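Local coordinates for nucleotidyl transferase AbiEii/AbiGii toxin family protein (Mycobacterium tuberculosis, PDB 6Y56) that is a nucleotidyltransferase toxin of a toxin-antitoxin system, probably halting growth by adding nucleotides to RNA targets such as tRNA acceptor stems, at residues L24-L35 and F65-A73; V47-R58 and L158-E169. All coordinates share one frame; numbering follows the deposited sequence.

Overall arrangement
Interactions 1 and 2 lie on adjoining parts of the nucleotidyltransferase core, their centres about 12 Å apart. Along the chain their segments alternate: helix 19-38, strand 47-49 with helix 50-59, strand 68-72, and finally strand 157-160 with helix 163-174. Strands 47-49 and 68-72 are antiparallel neighbours in the mixed sheet, so both contacts reach the same sheet. Interaction 1 joins a face of it to helix 19-38, whereas interaction 2 joins edge strand 47-49 and helix 50-59 to strand 157-160 and the start of helix 163-174. The salt bridges of D25 with R55 and K56 link the two contacts. The two contacts include a Gly-Gly segment and an Asp-Leu-Asp strand, which resemble signatures of this superfamily.

Interaction 1: L24-L35 and F65-A73; sequences LDVAQDHLLYLL and FSTDLDFSA
The side-chain amide nitrogen of Q28 is shared between a backbone carbonyl and a water. NE2 donates to S66 O at 2.9 Å, with the acceptor close to the amide plane and the donor on a lone pair in the carbonyl plane; the N-H...O angle is 157°. NE2 also gives a longer bond to a water that in turn donates to T67 O. The two bonds fix the rotation of the amide, which arrives at the loop on a chain extended beyond CG. A second water donates to D25 OD1 (2.7 Å from the water oxygen) and accepts from S66 N. The D25 carboxylate has stronger partners elsewhere, with H11, R55 and K56 gathered round it, and this charged cluster probably stabilises its negative form. D25 CB lies 3.7 Å from F65 CD1, the side chains crossing at about a right angle, with carboxylate and ring planes 55° apart. Beside this pair L24 CD2 rests 3.8 Å from T67 CB.

Farther along, the contact becomes wholly apolar. L31 and L69 meet tip to tip, L31 CD2 being 3.9 Å from L69 CD1; CG beside the backbone N (chi1 -72°) sends the L69 methyls up to L31. At the far end L32 CD2 touches the edge of the F71 ring, 4.0 Å from F71 CZ, and L35, whose side chain runs counter to that of F71, brings CD1 to the same CZ.

Helix 24-35 thus packs on one face of the sheet through L69 and F71, its axis 10.5 Å from that of strand 68-72. D68 turns its CB away from the helix, and the Asp-Leu-Asp sequence it begins is consistent with the paired carboxylates of the nucleotidyltransferase fold, which in relatives hold the catalytic metal ions.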
loop_
_atom_site.group_PDB
_atom_site.type_symbol
_atom_site.label_atom_id
_atom_site.label_comp_id
_atom_site.label_asym_id
_atom_site.label_seq_id
_atom_site.Cartn_x
_atom_site.Cartn_y
_atom_site.Cartn_z
ATOM N N LEU A 24 7.219 10.210 -10.842
ATOM C CA LEU A 24 6.096 9.288 -10.694
ATOM C C LEU A 24 5.214 9.679 -9.519
ATOM O O LEU A 24 3.983 9.614 -9.616
ATOM C CB LEU A 24 6.619 7.868 -10.501
ATOM C CG LEU A 24 5.523 6.829 -10.227
ATOM C CD1 LEU A 24 4.531 6.689 -11.382
ATOM C CD2 LEU A 24 6.195 5.505 -9.919
ATOM N N ASP A 25 5.821 10.094 -8.407
ATOM C CA ASP A 25 5.056 10.558 -7.252
ATOM C C ASP A 25 4.111 11.687 -7.654
ATOM O O ASP A 25 2.917 11.682 -7.304
ATOM C CB ASP A 25 6.030 11.016 -6.152
ATOM C CG ASP A 25 5.328 11.433 -4.870
ATOM O OD1 ASP A 25 4.744 10.558 -4.204
ATOM O OD2 ASP A 25 5.353 12.637 -4.515
ATOM N N VAL A 26 4.622 12.650 -8.423
ATOM C CA VAL A 26 3.791 13.751 -8.891
ATOM C C VAL A 26 2.705 13.238 -9.829
ATOM O O VAL A 26 1.538 13.651 -9.737
ATOM C CB VAL A 26 4.669 14.820 -9.572
ATOM C CG1 VAL A 26 3.813 15.870 -10.248
ATOM C CG2 VAL A 26 5.600 15.464 -8.570
ATOM N N ALA A 27 3.070 12.341 -10.756
ATOM C CA ALA A 27 2.092 11.792 -11.695
ATOM C C ALA A 27 0.970 11.072 -10.961
ATOM O O ALA A 27 -0.205 11.212 -11.325
ATOM C CB ALA A 27 2.790 10.853 -12.680
ATOM N N GLN A 28 1.309 10.311 -9.914
ATOM C CA GLN A 28 0.281 9.646 -9.118
ATOM C C GLN A 28 -0.710 10.639 -8.525
ATOM O O GLN A 28 -1.916 10.361 -8.468
ATOM C CB GLN A 28 0.922 8.868 -7.974
ATOM C CG GLN A 28 1.735 7.678 -8.380
ATOM C CD GLN A 28 2.535 7.146 -7.226
ATOM O OE1 GLN A 28 2.895 7.896 -6.314
ATOM N NE2 GLN A 28 2.826 5.855 -7.253
ATOM N N ASP A 29 -0.225 11.786 -8.027
ATOM C CA ASP A 29 -1.146 12.784 -7.480
ATOM C C ASP A 29 -2.123 13.253 -8.543
ATOM O O ASP A 29 -3.307 13.483 -8.263
ATOM C CB ASP A 29 -0.394 14.008 -6.956
ATOM C CG ASP A 29 0.504 13.696 -5.788
ATOM O OD1 ASP A 29 0.338 12.631 -5.147
ATOM O OD2 ASP A 29 1.378 14.530 -5.510
ATOM N N HIS A 30 -1.628 13.418 -9.767
ATOM C CA HIS A 30 -2.473 13.846 -10.874
ATOM C C HIS A 30 -3.494 12.772 -11.225
ATOM O O HIS A 30 -4.659 13.088 -11.496
ATOM C CB HIS A 30 -1.601 14.208 -12.084
ATOM C CG HIS A 30 -0.916 15.535 -11.958
ATOM N ND1 HIS A 30 0.046 15.792 -11.005
ATOM C CD2 HIS A 30 -1.064 16.685 -12.661
ATOM C CE1 HIS A 30 0.459 17.044 -11.122
ATOM N NE2 HIS A 30 -0.202 17.607 -12.118
ATOM N N LEU A 31 -3.082 11.500 -11.216
ATOM C CA LEU A 31 -4.005 10.408 -11.511
ATOM C C LEU A 31 -5.079 10.303 -10.439
ATOM O O LEU A 31 -6.265 10.128 -10.749
ATOM C CB LEU A 31 -3.226 9.095 -11.626
ATOM C CG LEU A 31 -3.968 7.796 -11.983
ATOM C CD1 LEU A 31 -3.007 6.766 -12.520
ATOM C CD2 LEU A 31 -4.683 7.176 -10.775
ATOM N N LEU A 32 -4.682 10.422 -9.171
ATOM C CA LEU A 32 -5.650 10.354 -8.082
ATOM C C LEU A 32 -6.627 11.520 -8.144
ATOM O O LEU A 32 -7.823 11.348 -7.876
ATOM C CB LEU A 32 -4.913 10.281 -6.744
ATOM C CG LEU A 32 -4.181 8.954 -6.495
ATOM C CD1 LEU A 32 -3.149 9.101 -5.372
ATOM C CD2 LEU A 32 -5.168 7.850 -6.167
ATOM N N TYR A 33 -6.152 12.698 -8.547
ATOM C CA TYR A 33 -7.062 13.820 -8.766
ATOM C C TYR A 33 -8.084 13.483 -9.845
ATOM O O TYR A 33 -9.289 13.694 -9.670
ATOM C CB TYR A 33 -6.262 15.064 -9.161
ATOM C CG TYR A 33 -7.142 16.247 -9.535
ATOM C CD1 TYR A 33 -7.888 16.908 -8.570
ATOM C CD2 TYR A 33 -7.237 16.687 -10.849
ATOM C CE1 TYR A 33 -8.699 17.981 -8.893
ATOM C CE2 TYR A 33 -8.051 17.771 -11.176
ATOM C CZ TYR A 33 -8.775 18.398 -10.194
ATOM O OH TYR A 33 -9.580 19.471 -10.509
ATOM N N LEU A 34 -7.627 12.951 -10.974
ATOM C CA LEU A 34 -8.556 12.562 -12.031
ATOM C C LEU A 34 -9.607 11.584 -11.520
ATOM O O LEU A 34 -10.808 11.769 -11.744
ATOM C CB LEU A 34 -7.766 11.940 -13.179
ATOM C CG LEU A 34 -8.639 11.259 -14.231
ATOM C CD1 LEU A 34 -9.349 12.303 -15.078
ATOM C CD2 LEU A 34 -7.810 10.297 -15.070
ATOM N N LEU A 35 -9.175 10.536 -10.818
ATOM C CA LEU A 35 -10.127 9.563 -10.296
ATOM C C LEU A 35 -11.123 10.225 -9.358
ATOM O O LEU A 35 -12.321 9.917 -9.392
ATOM C CB LEU A 35 -9.393 8.448 -9.552
ATOM C CG LEU A 35 -8.513 7.530 -10.404
ATOM C CD1 LEU A 35 -7.986 6.391 -9.549
ATOM C CD2 LEU A 35 -9.259 6.968 -11.609
ATOM N N PHE A 65 9.226 7.401 -1.296
ATOM C CA PHE A 65 8.424 7.285 -2.499
ATOM C C PHE A 65 7.890 5.859 -2.606
ATOM O O PHE A 65 8.475 4.904 -2.082
ATOM C CB PHE A 65 9.279 7.608 -3.725
ATOM C CG PHE A 65 9.664 9.065 -3.845
ATOM C CD1 PHE A 65 8.691 10.049 -3.822
ATOM C CD2 PHE A 65 11.002 9.441 -3.998
ATOM C CE1 PHE A 65 9.027 11.392 -3.950
ATOM C CE2 PHE A 65 11.339 10.796 -4.132
ATOM C CZ PHE A 65 10.355 11.759 -4.104
ATOM N N SER A 66 6.758 5.712 -3.285
ATOM C CA SER A 66 6.106 4.416 -3.422
ATOM C C SER A 66 5.503 4.343 -4.815
ATOM O O SER A 66 4.812 5.276 -5.241
ATOM C CB SER A 66 5.028 4.281 -2.341
ATOM O OG SER A 66 4.505 2.973 -2.266
ATOM N N THR A 67 5.765 3.243 -5.522
ATOM C CA THR A 67 5.568 3.196 -6.969
ATOM C C THR A 67 4.288 2.499 -7.384
ATOM O O THR A 67 3.989 2.449 -8.587
ATOM C CB THR A 67 6.726 2.460 -7.644
ATOM O OG1 THR A 67 6.698 1.080 -7.249
ATOM C CG2 THR A 67 8.061 3.083 -7.263
ATOM N N ASP A 68 3.559 1.917 -6.450
ATOM C CA ASP A 68 2.339 1.223 -6.802
ATOM C C ASP A 68 1.128 2.026 -6.357
ATOM O O ASP A 68 1.208 2.924 -5.517
ATOM C CB ASP A 68 2.309 -0.219 -6.268
ATOM C CG ASP A 68 2.659 -0.338 -4.786
ATOM O OD1 ASP A 68 3.124 0.642 -4.154
ATOM O OD2 ASP A 68 2.471 -1.457 -4.246
ATOM N N LEU A 69 0.012 1.758 -6.993
ATOM C CA LEU A 69 -1.269 2.258 -6.538
ATOM C C LEU A 69 -2.123 1.041 -6.247
ATOM O O LEU A 69 -2.319 0.200 -7.128
ATOM C CB LEU A 69 -1.909 3.135 -7.608
ATOM C CG LEU A 69 -1.241 4.505 -7.786
ATOM C CD1 LEU A 69 -1.852 5.239 -8.960
ATOM C CD2 LEU A 69 -1.356 5.358 -6.521
ATOM N N ASP A 70 -2.573 0.911 -5.007
ATOM C CA ASP A 70 -3.354 -0.237 -4.578
ATOM C C ASP A 70 -4.711 0.257 -4.116
ATOM O O ASP A 70 -4.803 1.251 -3.391
ATOM C CB ASP A 70 -2.696 -0.926 -3.387
ATOM C CG ASP A 70 -1.367 -1.566 -3.733
ATOM O OD1 ASP A 70 -1.267 -2.201 -4.802
ATOM O OD2 ASP A 70 -0.422 -1.459 -2.918
ATOM N N PHE A 71 -5.759 -0.445 -4.528
ATOM C CA PHE A 71 -7.112 -0.126 -4.125
ATOM C C PHE A 71 -7.806 -1.399 -3.690
ATOM O O PHE A 71 -7.501 -2.494 -4.180
ATOM C CB PHE A 71 -7.930 0.482 -5.268
ATOM C CG PHE A 71 -7.331 1.719 -5.843
ATOM C CD1 PHE A 71 -7.596 2.955 -5.279
ATOM C CD2 PHE A 71 -6.495 1.656 -6.949
ATOM C CE1 PHE A 71 -7.036 4.117 -5.802
ATOM C CE2 PHE A 71 -5.931 2.812 -7.478
ATOM C CZ PHE A 71 -6.191 4.041 -6.903
ATOM N N SER A 72 -8.756 -1.248 -2.773
ATOM C CA SER A 72 -9.731 -2.295 -2.521
ATOM C C SER A 72 -10.935 -1.990 -3.397
ATOM O O SER A 72 -11.488 -0.883 -3.330
ATOM C CB SER A 72 -10.141 -2.323 -1.054
ATOM O OG SER A 72 -11.229 -3.215 -0.869
ATOM N N ALA A 73 -11.316 -2.948 -4.235
ATOM C CA ALA A 73 -12.442 -2.772 -5.153
ATOM C C ALA A 73 -13.079 -4.125 -5.373
ATOM O O ALA A 73 -12.719 -4.860 -6.299
ATOM C CB ALA A 73 -11.987 -2.174 -6.485
HETATM O O HOH W 1 5.385 7.953 -4.546
HETATM O O HOH W 2 1.897 3.765 -9.497
#

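Interaction 2: V47-R58 and L158-E169; sequences VFKGGTSLRKCR and LPVVAEAEACAE
F48 is locked to the backbone of residues 159-161 by two bonds: its N donates to P159 O at 3.0 Å, and its O accepts from V161 N at 2.9 Å. These make a single parallel bridge with V160, for strands 47-49 and 158-160 diverge at 56°. Packing is tight here. The V160 methyls reach along helix 50-58, CG1 near S53 OG toward its start and CG2 3.9 Å from C57 SG toward its end. The F48 ring is covered on one face by S53 CB, and L158 CD1 and V160 CG2 both come near its CD2.

The strand runs into the helix through G50-G51-T52-S53, resembling the Gly-Gly-Ser/Thr signature of nucleotidyltransferases. G50 has a positive phi, and its O takes bonds from both S53 OG and L54 N, tying it to the helix start.

At the far end of that helix R58 reaches across with CG beside its backbone N (chi1 -61°) and an extended chain. NH2 donates to V161 O at 3.0 Å, in the guanidinium plane, while E163 CB sits over one guanidinium face. E138 pairs with NH2 as well, and the charge of E163 is met mainly by R192.

The K49 side is looser and wetter. Past the touch of K49 CB on V161 CG1 (3.6 Å), NZ forms a salt bridge to E169 OE1 at 3.0 Å on the syn side of the carboxylate. One water spans NZ and E169 OE2, another joins G50 N to OE1, and K206 takes up OE2 from beyond.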
loop_
_atom_site.group_PDB
_atom_site.type_symbol
_atom_site.label_atom_id
_atom_site.label_comp_id
_atom_site.label_asym_id
_atom_site.label_seq_id
_atom_site.Cartn_x
_atom_site.Cartn_y
_atom_site.Cartn_z
ATOM N N VAL A 47 -11.495 1.925 -2.215
ATOM C CA VAL A 47 -10.751 2.507 -1.103
ATOM C C VAL A 47 -9.270 2.469 -1.460
ATOM O O VAL A 47 -8.765 1.435 -1.907
ATOM C CB VAL A 47 -11.023 1.755 0.219
ATOM C CG1 VAL A 47 -10.181 2.329 1.341
ATOM C CG2 VAL A 47 -12.495 1.866 0.585
ATOM N N PHE A 48 -8.576 3.590 -1.259
ATOM C CA PHE A 48 -7.141 3.695 -1.507
ATOM C C PHE A 48 -6.391 3.047 -0.345
ATOM O O PHE A 48 -6.683 3.319 0.823
ATOM C CB PHE A 48 -6.844 5.195 -1.603
ATOM C CG PHE A 48 -5.439 5.562 -2.016
ATOM C CD1 PHE A 48 -4.659 4.747 -2.825
ATOM C CD2 PHE A 48 -4.922 6.791 -1.608
ATOM C CE1 PHE A 48 -3.371 5.132 -3.201
ATOM C CE2 PHE A 48 -3.651 7.181 -1.987
ATOM C CZ PHE A 48 -2.879 6.355 -2.781
ATOM N N LYS A 49 -5.423 2.187 -0.646
ATOM C CA LYS A 49 -4.733 1.454 0.425
ATOM C C LYS A 49 -3.253 1.279 0.082
ATOM O O LYS A 49 -2.717 1.929 -0.812
ATOM C CB LYS A 49 -5.435 0.124 0.729
ATOM C CG LYS A 49 -5.383 -0.893 -0.397
ATOM C CD LYS A 49 -6.131 -2.161 0.028
ATOM C CE LYS A 49 -5.936 -3.285 -0.957
ATOM N NZ LYS A 49 -4.932 -4.223 -0.407
ATOM N N GLY A 50 -2.578 0.430 0.856
ATOM C CA GLY A 50 -1.199 0.089 0.582
ATOM C C GLY A 50 -0.206 1.175 0.954
ATOM O O GLY A 50 -0.534 2.238 1.483
ATOM N N GLY A 51 1.055 0.886 0.631
ATOM C CA GLY A 51 2.143 1.783 0.993
ATOM C C GLY A 51 2.029 3.160 0.375
ATOM O O GLY A 51 2.494 4.136 0.954
ATOM N N THR A 52 1.414 3.269 -0.799
ATOM C CA THR A 52 1.302 4.593 -1.390
ATOM C C THR A 52 0.235 5.434 -0.708
ATOM O O THR A 52 0.390 6.656 -0.625
ATOM C CB THR A 52 1.102 4.491 -2.898
ATOM O OG1 THR A 52 2.134 3.637 -3.412
ATOM C CG2 THR A 52 1.201 5.869 -3.578
ATOM N N SER A 53 -0.822 4.809 -0.177
ATOM C CA SER A 53 -1.756 5.582 0.632
ATOM C C SER A 53 -1.071 6.089 1.892
ATOM O O SER A 53 -1.334 7.210 2.343
ATOM C CB SER A 53 -3.022 4.779 0.947
ATOM O OG SER A 53 -2.808 3.780 1.930
ATOM N N LEU A 54 -0.150 5.295 2.442
ATOM C CA LEU A 54 0.620 5.739 3.596
ATOM C C LEU A 54 1.464 6.954 3.244
ATOM O O LEU A 54 1.488 7.942 3.993
ATOM C CB LEU A 54 1.484 4.580 4.100
ATOM C CG LEU A 54 2.349 4.711 5.344
ATOM C CD1 LEU A 54 1.484 4.813 6.590
ATOM C CD2 LEU A 54 3.306 3.515 5.419
ATOM N N ARG A 55 2.121 6.922 2.082
ATOM C CA ARG A 55 2.891 8.068 1.609
ATOM C C ARG A 55 2.003 9.290 1.403
ATOM O O ARG A 55 2.307 10.381 1.896
ATOM C CB ARG A 55 3.595 7.710 0.302
ATOM C CG ARG A 55 4.000 8.922 -0.512
ATOM C CD ARG A 55 5.140 9.708 0.112
ATOM N NE ARG A 55 5.426 10.868 -0.728
ATOM C CZ ARG A 55 6.603 11.478 -0.824
ATOM N NH1 ARG A 55 7.643 11.075 -0.098
ATOM N NH2 ARG A 55 6.731 12.512 -1.649
ATOM N N LYS A 56 0.901 9.135 0.669
ATOM C CA LYS A 56 0.144 10.317 0.248
ATOM C C LYS A 56 -0.582 10.970 1.413
ATOM O O LYS A 56 -0.681 12.204 1.473
ATOM C CB LYS A 56 -0.902 9.956 -0.811
ATOM C CG LYS A 56 -0.354 9.339 -2.078
ATOM C CD LYS A 56 0.677 10.230 -2.739
ATOM C CE LYS A 56 1.103 9.651 -4.085
ATOM N NZ LYS A 56 2.056 10.550 -4.804
ATOM N N CYS A 57 -1.127 10.170 2.323
ATOM C CA CYS A 57 -2.150 10.653 3.231
ATOM C C CYS A 57 -1.755 10.556 4.695
ATOM O O CYS A 57 -2.490 11.069 5.548
ATOM C CB CYS A 57 -3.452 9.873 2.987
ATOM S SG CYS A 57 -4.193 10.257 1.368
ATOM N N ARG A 58 -0.623 9.934 5.014
ATOM C CA ARG A 58 -0.193 9.868 6.402
ATOM C C ARG A 58 1.227 10.363 6.617
ATOM O O ARG A 58 1.475 11.068 7.599
ATOM C CB ARG A 58 -0.340 8.434 6.912
ATOM C CG ARG A 58 -1.790 7.941 6.872
ATOM C CD ARG A 58 -1.986 6.704 7.714
ATOM N NE ARG A 58 -3.288 6.084 7.493
ATOM C CZ ARG A 58 -4.419 6.434 8.088
ATOM N NH1 ARG A 58 -4.432 7.439 8.967
ATOM N NH2 ARG A 58 -5.543 5.772 7.796
ATOM N N LEU A 158 -9.644 11.513 0.055
ATOM C CA LEU A 158 -9.935 10.171 -0.431
ATOM C C LEU A 158 -10.166 9.239 0.749
ATOM O O LEU A 158 -9.492 9.366 1.776
ATOM C CB LEU A 158 -8.747 9.626 -1.240
ATOM C CG LEU A 158 -8.465 10.327 -2.571
ATOM C CD1 LEU A 158 -7.203 9.740 -3.167
ATOM C CD2 LEU A 158 -9.638 10.152 -3.507
ATOM N N PRO A 159 -11.087 8.287 0.627
ATOM C CA PRO A 159 -11.189 7.221 1.630
ATOM C C PRO A 159 -9.969 6.324 1.550
ATOM O O PRO A 159 -9.633 5.791 0.491
ATOM C CB PRO A 159 -12.466 6.469 1.243
ATOM C CG PRO A 159 -12.742 6.861 -0.130
ATOM C CD PRO A 159 -12.102 8.179 -0.427
ATOM N N VAL A 160 -9.317 6.155 2.689
ATOM C CA VAL A 160 -8.076 5.403 2.808
ATOM C C VAL A 160 -8.278 4.288 3.828
ATOM O O VAL A 160 -9.043 4.428 4.789
ATOM C CB VAL A 160 -6.924 6.358 3.217
ATOM C CG1 VAL A 160 -5.645 5.604 3.614
ATOM C CG2 VAL A 160 -6.628 7.352 2.087
ATOM N N VAL A 161 -7.567 3.173 3.625
ATOM C CA VAL A 161 -7.609 2.066 4.573
ATOM C C VAL A 161 -7.294 2.556 5.982
ATOM O O VAL A 161 -6.397 3.381 6.199
ATOM C CB VAL A 161 -6.628 0.975 4.094
ATOM C CG1 VAL A 161 -5.179 1.494 4.055
ATOM C CG2 VAL A 161 -6.718 -0.281 4.957
ATOM N N ALA A 162 -8.036 2.032 6.954
ATOM C CA ALA A 162 -7.756 2.366 8.341
ATOM C C ALA A 162 -6.339 1.950 8.688
ATOM O O ALA A 162 -5.821 0.943 8.186
ATOM C CB ALA A 162 -8.732 1.637 9.261
ATOM N N GLU A 163 -5.703 2.730 9.565
ATOM C CA GLU A 163 -4.296 2.505 9.862
ATOM C C GLU A 163 -4.043 1.127 10.473
ATOM O O GLU A 163 -3.045 0.483 10.144
ATOM C CB GLU A 163 -3.751 3.619 10.751
ATOM C CG GLU A 163 -2.260 3.516 10.908
ATOM C CD GLU A 163 -1.633 4.735 11.541
ATOM O OE1 GLU A 163 -2.248 5.824 11.492
ATOM O OE2 GLU A 163 -0.507 4.593 12.064
ATOM N N ALA A 164 -4.923 0.658 11.360
ATOM C CA ALA A 164 -4.741 -0.673 11.941
ATOM C C ALA A 164 -4.812 -1.747 10.867
ATOM O O ALA A 164 -4.085 -2.749 10.926
ATOM C CB ALA A 164 -5.813 -0.939 12.994
ATOM N N GLU A 165 -5.702 -1.567 9.886
ATOM C CA GLU A 165 -5.830 -2.535 8.807
ATOM C C GLU A 165 -4.640 -2.468 7.853
ATOM O O GLU A 165 -4.187 -3.498 7.353
ATOM C CB GLU A 165 -7.159 -2.340 8.079
ATOM C CG GLU A 165 -7.438 -3.408 7.042
ATOM C CD GLU A 165 -8.906 -3.563 6.732
ATOM O OE1 GLU A 165 -9.701 -2.646 7.050
ATOM O OE2 GLU A 165 -9.275 -4.605 6.161
ATOM N N ALA A 166 -4.127 -1.266 7.579
ATOM C CA ALA A 166 -2.937 -1.159 6.740
ATOM C C ALA A 166 -1.758 -1.885 7.374
ATOM O O ALA A 166 -0.999 -2.587 6.688
ATOM C CB ALA A 166 -2.589 0.316 6.519
ATOM N N CYS A 167 -1.604 -1.746 8.693
ATOM C CA CYS A 167 -0.522 -2.431 9.382
ATOM C C CYS A 167 -0.723 -3.945 9.326
ATOM O O CYS A 167 0.217 -4.692 9.018
ATOM C CB CYS A 167 -0.444 -1.922 10.817
ATOM S SG CYS A 167 0.996 -2.503 11.718
ATOM N N ALA A 168 -1.957 -4.412 9.551
ATOM C CA ALA A 168 -2.237 -5.845 9.475
ATOM C C ALA A 168 -1.962 -6.396 8.078
ATOM O O ALA A 168 -1.423 -7.500 7.937
ATOM C CB ALA A 168 -3.681 -6.124 9.899
ATOM N N GLU A 169 -2.315 -5.640 7.027
ATOM C CA GLU A 169 -2.030 -6.091 5.670
ATOM C C GLU A 169 -0.530 -6.167 5.414
ATOM O O GLU A 169 -0.046 -7.104 4.764
ATOM C CB GLU A 169 -2.709 -5.174 4.652
ATOM C CG GLU A 169 -4.216 -5.349 4.608
ATOM C CD GLU A 169 -4.840 -4.947 3.287
ATOM O OE1 GLU A 169 -4.164 -4.300 2.459
ATOM O OE2 GLU A 169 -6.023 -5.273 3.090
HETATM O O HOH W 3 -7.041 -6.146 0.783
HETATM O O HOH W 4 -3.342 -1.575 2.851
HETATM O O HOH W 5 -3.732 3.899 6.560
#